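Long-range contacts in YcaO (Methanopyrus kandleri, PDB 6CI7), which binds ATP and magnesium ions in the manner of the YcaO family, and probably uses the nucleotide to activate a backbone amide of its peptide or protein substrate: residues Val80-Ala85 / Asn146-Gly151; Glu156-Gly161 / Val347-Thr352. All coordinates share one frame; numbering follows the deposited sequence.

Contact 1. Residues Val80-Ala85 / Asn146-Gly151. With ACP (phosphomethylphosphonic acid adenylate ester), chain G.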
loop_
_atom_site.group_PDB
_atom_site.type_symbol
_atom_site.label_atom_id
_atom_site.label_comp_id
_atom_site.label_asym_id
_atom_site.label_seq_id
_atom_site.Cartn_x
_atom_site.Cartn_y
_atom_site.Cartn_z
ATOM N N VAL A 80 1.278 14.432 -0.652
ATOM C CA VAL A 80 2.674 14.676 -0.983
ATOM C C VAL A 80 3.223 13.602 -1.931
ATOM O O VAL A 80 3.813 13.946 -2.957
ATOM C CB VAL A 80 3.535 14.788 0.291
ATOM C CG1 VAL A 80 5.020 14.833 -0.053
ATOM C CG2 VAL A 80 3.131 16.024 1.080
ATOM N N GLU A 81 2.999 12.322 -1.613
ATOM C CA GLU A 81 3.493 11.231 -2.461
ATOM C C GLU A 81 2.938 11.330 -3.874
ATOM O O GLU A 81 3.683 11.132 -4.829
ATOM C CB GLU A 81 3.283 9.828 -1.847
ATOM C CG GLU A 81 1.937 9.174 -2.096
ATOM C CD GLU A 81 1.852 7.731 -1.624
ATOM O OE1 GLU A 81 2.146 7.470 -0.442
ATOM O OE2 GLU A 81 1.447 6.852 -2.426
ATOM N N ARG A 82 1.657 11.685 -3.997
ATOM C CA ARG A 82 1.013 11.790 -5.313
ATOM C C ARG A 82 1.578 12.934 -6.142
ATOM O O ARG A 82 1.798 12.774 -7.343
ATOM C CB ARG A 82 -0.507 11.925 -5.188
ATOM C CG ARG A 82 -1.231 10.678 -4.720
ATOM C CD ARG A 82 -1.171 9.556 -5.750
ATOM N NE ARG A 82 -2.171 8.513 -5.491
ATOM C CZ ARG A 82 -2.035 7.515 -4.614
ATOM N NH1 ARG A 82 -0.938 7.380 -3.865
ATOM N NH2 ARG A 82 -3.017 6.641 -4.487
ATOM N N ALA A 83 1.807 14.076 -5.491
ATOM C CA ALA A 83 2.436 15.243 -6.114
ATOM C C ALA A 83 3.857 14.925 -6.598
ATOM O O ALA A 83 4.218 15.242 -7.735
ATOM C CB ALA A 83 2.439 16.420 -5.153
ATOM N N ALA A 84 4.631 14.265 -5.739
ATOM C CA ALA A 84 5.980 13.793 -6.066
ATOM C C ALA A 84 6.049 12.792 -7.233
ATOM O O ALA A 84 7.067 12.719 -7.941
ATOM C CB ALA A 84 6.609 13.193 -4.831
ATOM N N ALA A 85 4.965 12.038 -7.428
ATOM C CA ALA A 85 4.912 10.960 -8.422
ATOM C C ALA A 85 4.428 11.417 -9.797
ATOM O O ALA A 85 4.357 10.613 -10.727
ATOM C CB ALA A 85 4.046 9.820 -7.912
ATOM N N ASN A 146 1.138 1.648 -6.876
ATOM C CA ASN A 146 1.678 0.573 -6.050
ATOM C C ASN A 146 3.206 0.680 -5.896
ATOM O O ASN A 146 3.937 0.768 -6.886
ATOM C CB ASN A 146 1.282 -0.781 -6.638
ATOM C CG ASN A 146 1.678 -1.943 -5.747
ATOM O OD1 ASN A 146 1.358 -1.962 -4.559
ATOM N ND2 ASN A 146 2.393 -2.917 -6.319
ATOM N N GLY A 147 3.668 0.681 -4.649
ATOM C CA GLY A 147 5.093 0.826 -4.326
ATOM C C GLY A 147 5.521 2.234 -3.964
ATOM O O GLY A 147 6.651 2.468 -3.521
ATOM N N LEU A 148 4.605 3.173 -4.159
ATOM C CA LEU A 148 4.854 4.578 -3.953
ATOM C C LEU A 148 4.686 4.941 -2.487
ATOM O O LEU A 148 3.719 4.538 -1.853
ATOM C CB LEU A 148 3.848 5.328 -4.799
ATOM C CG LEU A 148 3.904 6.813 -5.058
ATOM C CD1 LEU A 148 5.173 7.140 -5.823
ATOM C CD2 LEU A 148 2.665 7.134 -5.867
ATOM N N SER A 149 5.626 5.700 -1.934
ATOM C CA SER A 149 5.565 6.021 -0.513
ATOM C C SER A 149 6.367 7.242 -0.129
ATOM O O SER A 149 7.465 7.452 -0.616
ATOM C CB SER A 149 6.019 4.817 0.323
ATOM O OG SER A 149 5.972 5.122 1.700
ATOM N N ALA A 150 5.803 8.030 0.780
ATOM C CA ALA A 150 6.469 9.189 1.385
ATOM C C ALA A 150 6.808 8.873 2.831
ATOM O O ALA A 150 6.140 8.048 3.454
ATOM C CB ALA A 150 5.567 10.421 1.300
ATOM N N GLY A 151 7.842 9.523 3.365
ATOM C CA GLY A 151 8.160 9.450 4.800
ATOM C C GLY A 151 9.022 10.616 5.262
ATOM O O GLY A 151 9.391 11.483 4.458
HETATM P PG ACP G . -2.804 2.914 -0.023
HETATM O O1G ACP G . -1.388 2.964 -0.795
HETATM O O2G ACP G . -3.522 4.348 -0.161
HETATM O O3G ACP G . -3.634 1.880 -0.669
HETATM P PB ACP G . -1.466 3.615 2.501
HETATM O O1B ACP G . -0.054 3.297 1.779
HETATM O O2B ACP G . -2.018 4.914 2.052
HETATM C C3B ACP G . -2.627 2.456 1.752
HETATM P PA ACP G . -1.158 5.068 5.010
HETATM O O1A ACP G . -0.525 4.737 6.339
HETATM O O2A ACP G . -2.519 5.718 5.098
HETATM O O3A ACP G . -1.281 3.695 4.123
HETATM O "O5'" ACP G . -0.116 6.053 4.299
HETATM C "C5'" ACP G . -0.392 7.240 3.536
HETATM C "C4'" ACP G . 0.940 7.888 3.110
HETATM O "O4'" ACP G . 1.416 8.701 4.192
HETATM C "C3'" ACP G . 2.069 6.888 2.849
HETATM O "O3'" ACP G . 2.998 7.422 1.886
HETATM C "C2'" ACP G . 2.715 6.768 4.212
HETATM O "O2'" ACP G . 4.039 6.300 4.182
HETATM C "C1'" ACP G . 2.651 8.195 4.710
HETATM N N9 ACP G . 2.649 8.244 6.181
HETATM C C8 ACP G . 1.741 7.654 6.971
HETATM N N7 ACP G . 2.023 7.857 8.278
HETATM C C5 ACP G . 3.148 8.597 8.327
HETATM C C6 ACP G . 3.989 9.173 9.407
HETATM N N6 ACP G . 3.651 8.989 10.708
HETATM N N1 ACP G . 5.081 9.886 9.049
HETATM C C2 ACP G . 5.410 10.076 7.746
HETATM N N3 ACP G . 4.698 9.575 6.709
HETATM C C4 ACP G . 3.565 8.847 6.938
HETATM O O HOH W 1 1.157 4.242 -2.409
#
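E81, on the last turn of helix 68-84, and the edge strand 148-150 meet around the ribose of the bound ATP analogue ACP and a magnesium site. The polar contacts centre on the E81 carboxylate. OE1 accepts a very short hydrogen bond from ACP O3' (2.5 Å), and the same hydroxyl oxygen receives the backbone N-H of A150 almost straight on, at 3.1 Å and 174°. A150 O in turn takes the hydrogen of ACP O2' (2.8 Å), so both ribose hydroxyls are read by strand backbone. The other carboxylate oxygen, OE2, lies 3.3 Å from L148 O; two acceptors cannot bond, and a water lies 2.6 Å from both E81 OE2 and L148 O and can donate to either. R82 NH1 reaches OE2 at 2.8 Å, a salt bridge in which the carboxylate carbon lies at the guanidinium edge; E78 shares this charge.

Apolar packing closes the rest. With CG anti to the backbone N (chi1 -169°), L148 spreads both methyls against A85 CB, each 3.6 Å away, while the small A150 lets its CB sit 3.9 Å from E81 CB. A glutamine in place of E81 keeps the reach but is likely to leave R82 without part of its counter-charge and to weaken the grip on ACP O3'. E81 and L148 are both magnesium-site residues, so this corner belongs to the YcaO nucleotide- and metal-binding site.

Contact 2. Residues Glu156-Gly161 / Val347-Thr352. With ACP (phosphomethylphosphonic acid adenylate ester), chain G.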
loop_
_atom_site.group_PDB
_atom_site.type_symbol
_atom_site.label_atom_id
_atom_site.label_comp_id
_atom_site.label_asym_id
_atom_site.label_seq_id
_atom_site.Cartn_x
_atom_site.Cartn_y
_atom_site.Cartn_z
ATOM N N GLU A 156 11.866 5.104 5.968
ATOM C CA GLU A 156 10.435 4.971 6.257
ATOM C C GLU A 156 9.666 4.621 4.998
ATOM O O GLU A 156 8.850 3.692 5.009
ATOM C CB GLU A 156 9.859 6.248 6.844
ATOM C CG GLU A 156 10.136 6.441 8.318
ATOM C CD GLU A 156 9.579 7.756 8.816
ATOM O OE1 GLU A 156 9.714 8.038 10.022
ATOM O OE2 GLU A 156 8.991 8.505 7.999
ATOM N N ALA A 157 9.978 5.334 3.915
ATOM C CA ALA A 157 9.285 5.203 2.650
ATOM C C ALA A 157 9.568 3.855 1.977
ATOM O O ALA A 157 8.639 3.195 1.495
ATOM C CB ALA A 157 9.639 6.377 1.736
ATOM N N VAL A 158 10.841 3.446 1.963
ATOM C CA VAL A 158 11.243 2.145 1.408
ATOM C C VAL A 158 10.533 1.022 2.166
ATOM O O VAL A 158 9.947 0.135 1.541
ATOM C CB VAL A 158 12.779 1.940 1.397
ATOM C CG1 VAL A 158 13.143 0.520 0.941
ATOM C CG2 VAL A 158 13.442 2.967 0.481
ATOM N N ILE A 159 10.546 1.085 3.499
ATOM C CA ILE A 159 9.845 0.075 4.310
ATOM C C ILE A 159 8.361 0.009 3.914
ATOM O O ILE A 159 7.869 -1.055 3.542
ATOM C CB ILE A 159 10.024 0.305 5.830
ATOM C CG1 ILE A 159 11.462 -0.035 6.253
ATOM C CG2 ILE A 159 9.033 -0.538 6.632
ATOM C CD1 ILE A 159 11.901 0.617 7.543
ATOM N N GLN A 160 7.686 1.156 3.938
ATOM C CA GLN A 160 6.259 1.213 3.694
ATOM C C GLN A 160 5.902 0.807 2.264
ATOM O O GLN A 160 4.965 0.028 2.046
ATOM C CB GLN A 160 5.722 2.599 4.054
ATOM C CG GLN A 160 4.271 2.599 4.514
ATOM C CD GLN A 160 3.315 2.856 3.377
ATOM O OE1 GLN A 160 3.710 3.337 2.308
ATOM N NE2 GLN A 160 2.037 2.547 3.597
ATOM N N GLY A 161 6.678 1.305 1.305
ATOM C CA GLY A 161 6.470 1.007 -0.113
ATOM C C GLY A 161 6.683 -0.447 -0.453
ATOM O O GLY A 161 5.922 -1.009 -1.255
ATOM N N VAL A 347 9.708 7.714 -2.391
ATOM C CA VAL A 347 10.268 6.681 -3.270
ATOM C C VAL A 347 9.172 5.957 -4.047
ATOM O O VAL A 347 7.986 6.013 -3.679
ATOM C CB VAL A 347 11.180 5.654 -2.525
ATOM C CG1 VAL A 347 12.199 6.349 -1.619
ATOM C CG2 VAL A 347 10.361 4.648 -1.724
ATOM N N ARG A 348 9.586 5.307 -5.137
ATOM C CA ARG A 348 8.818 4.248 -5.772
ATOM C C ARG A 348 9.601 2.955 -5.633
ATOM O O ARG A 348 10.759 2.879 -6.073
ATOM C CB ARG A 348 8.634 4.517 -7.253
ATOM C CG ARG A 348 7.698 3.530 -7.920
ATOM C CD ARG A 348 6.319 4.134 -7.832
ATOM N NE ARG A 348 5.257 3.195 -8.124
ATOM C CZ ARG A 348 4.437 3.313 -9.152
ATOM N NH1 ARG A 348 4.574 4.325 -10.005
ATOM N NH2 ARG A 348 3.490 2.406 -9.325
ATOM N N VAL A 349 8.974 1.940 -5.046
ATOM C CA VAL A 349 9.614 0.642 -4.904
ATOM C C VAL A 349 9.035 -0.307 -5.943
ATOM O O VAL A 349 7.799 -0.436 -6.073
ATOM C CB VAL A 349 9.487 0.070 -3.468
ATOM C CG1 VAL A 349 9.992 -1.367 -3.390
ATOM C CG2 VAL A 349 10.242 0.942 -2.471
ATOM N N ARG A 350 9.932 -0.951 -6.693
ATOM C CA ARG A 350 9.539 -2.045 -7.584
ATOM C C ARG A 350 10.205 -3.346 -7.171
ATOM O O ARG A 350 11.381 -3.375 -6.809
ATOM C CB ARG A 350 9.826 -1.732 -9.063
ATOM C CG ARG A 350 9.476 -0.318 -9.542
ATOM C CD ARG A 350 7.997 0.074 -9.434
ATOM N NE ARG A 350 7.106 -0.737 -10.269
ATOM C CZ ARG A 350 5.985 -1.319 -9.841
ATOM N NH1 ARG A 350 5.573 -1.167 -8.574
ATOM N NH2 ARG A 350 5.267 -2.052 -10.689
ATOM N N VAL A 351 9.407 -4.405 -7.178
ATOM C CA VAL A 351 9.885 -5.762 -7.039
ATOM C C VAL A 351 9.510 -6.386 -8.395
ATOM O O VAL A 351 8.319 -6.574 -8.697
ATOM C CB VAL A 351 9.278 -6.467 -5.797
ATOM C CG1 VAL A 351 9.755 -7.905 -5.682
ATOM C CG2 VAL A 351 9.653 -5.731 -4.517
ATOM N N THR A 352 10.535 -6.660 -9.217
ATOM C CA THR A 352 10.352 -6.925 -10.665
ATOM C C THR A 352 9.538 -8.174 -11.004
ATOM O O THR A 352 8.954 -8.264 -12.083
ATOM C CB THR A 352 11.689 -6.956 -11.451
ATOM O OG1 THR A 352 12.511 -8.026 -10.974
ATOM C CG2 THR A 352 12.437 -5.651 -11.309
HETATM P PG ACP G . -2.804 2.914 -0.023
HETATM O O1G ACP G . -1.388 2.964 -0.795
HETATM O O2G ACP G . -3.522 4.348 -0.161
HETATM O O3G ACP G . -3.634 1.880 -0.669
HETATM P PB ACP G . -1.466 3.615 2.501
HETATM O O1B ACP G . -0.054 3.297 1.779
HETATM O O2B ACP G . -2.018 4.914 2.052
HETATM C C3B ACP G . -2.627 2.456 1.752
HETATM P PA ACP G . -1.158 5.068 5.010
HETATM O O1A ACP G . -0.525 4.737 6.339
HETATM O O2A ACP G . -2.519 5.718 5.098
HETATM O O3A ACP G . -1.281 3.695 4.123
HETATM O "O5'" ACP G . -0.116 6.053 4.299
HETATM C "C5'" ACP G . -0.392 7.240 3.536
HETATM C "C4'" ACP G . 0.940 7.888 3.110
HETATM O "O4'" ACP G . 1.416 8.701 4.192
HETATM C "C3'" ACP G . 2.069 6.888 2.849
HETATM O "O3'" ACP G . 2.998 7.422 1.886
HETATM C "C2'" ACP G . 2.715 6.768 4.212
HETATM O "O2'" ACP G . 4.039 6.300 4.182
HETATM C "C1'" ACP G . 2.651 8.195 4.710
HETATM N N9 ACP G . 2.649 8.244 6.181
HETATM C C8 ACP G . 1.741 7.654 6.971
HETATM N N7 ACP G . 2.023 7.857 8.278
HETATM C C5 ACP G . 3.148 8.597 8.327
HETATM C C6 ACP G . 3.989 9.173 9.407
HETATM N N6 ACP G . 3.651 8.989 10.708
HETATM N N1 ACP G . 5.081 9.886 9.049
HETATM C C2 ACP G . 5.410 10.076 7.746
HETATM N N3 ACP G . 4.698 9.575 6.709
HETATM C C4 ACP G . 3.565 8.847 6.938
#
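Helix 154-176 packs here across the antiparallel sheet of the YcaO domain, with A157, V158 and G161 laid against V347 and V349 of strand 346-351. The segment axes come within 8.1 Å at an angle of 40°, and no hydrogen bond crosses between them. V347 and V349 share the contact almost equally. The CG2 of V347 stands between its own backbone N and carbonyl carbon (chi1 -48°), which points that methyl at the helix, where it meets A157 CB at 3.9 Å and also touches the backbone at A157 C and V158 N. V158 comes in at about a right angle to V347, its CG2 lying 4.1 Å from V347 CG2. Two residues further along the strand, V349 lays its CG2 beside V158 O and its CB 4.1 Å from G161 C.

This is helix-on-sheet packing against an antiparallel sheet, and the residue types fit it. Branched valines present compact methyls from an extended strand, while alanine and glycine, one turn apart on the helix, let the backbones approach; the G161 and V349 CA atoms are 5.7 Å apart. A side chain on G161 would point at the strand, and its first carbon would fall only 3.3 Å from V349 CG2. Beyond the strand, V158 also touches E334 and T317, so it fills the seam between sheet and helix 313-325.

The polar side chains of the helix serve the nucleotide instead. Q160, bent at its second torsion, donates through NE2 to ACP O1B at 2.9 Å and 168°, and its OE1 is held by S149 OG, which fixes the amide's rotation. The extended E156 ends near the adenine, OE2 lying 3.9 Å from ACP C2, and forms a salt bridge with R12.

How the contacts relate
Both contacts are buried, and their centres lie about 10 Å apart. They share one sheet: strand 148-150 of contact 1 is the edge neighbour of strand 346-351 of contact 2, paired through G147 O to V349 N (2.8 Å) and S149 O to V347 N (2.9 Å). The chain runs almost directly from that edge strand into helix 154-176. Both set a helix against the sheet, but the polar links of contact 1 run through ligand and water beside an apolar patch, whereas contact 2 joins its segments by apolar packing alone. Each nevertheless touches ACP, contact 1 at its ribose hydroxyls and contact 2 at a phosphate oxygen, so the nucleotide spans the two.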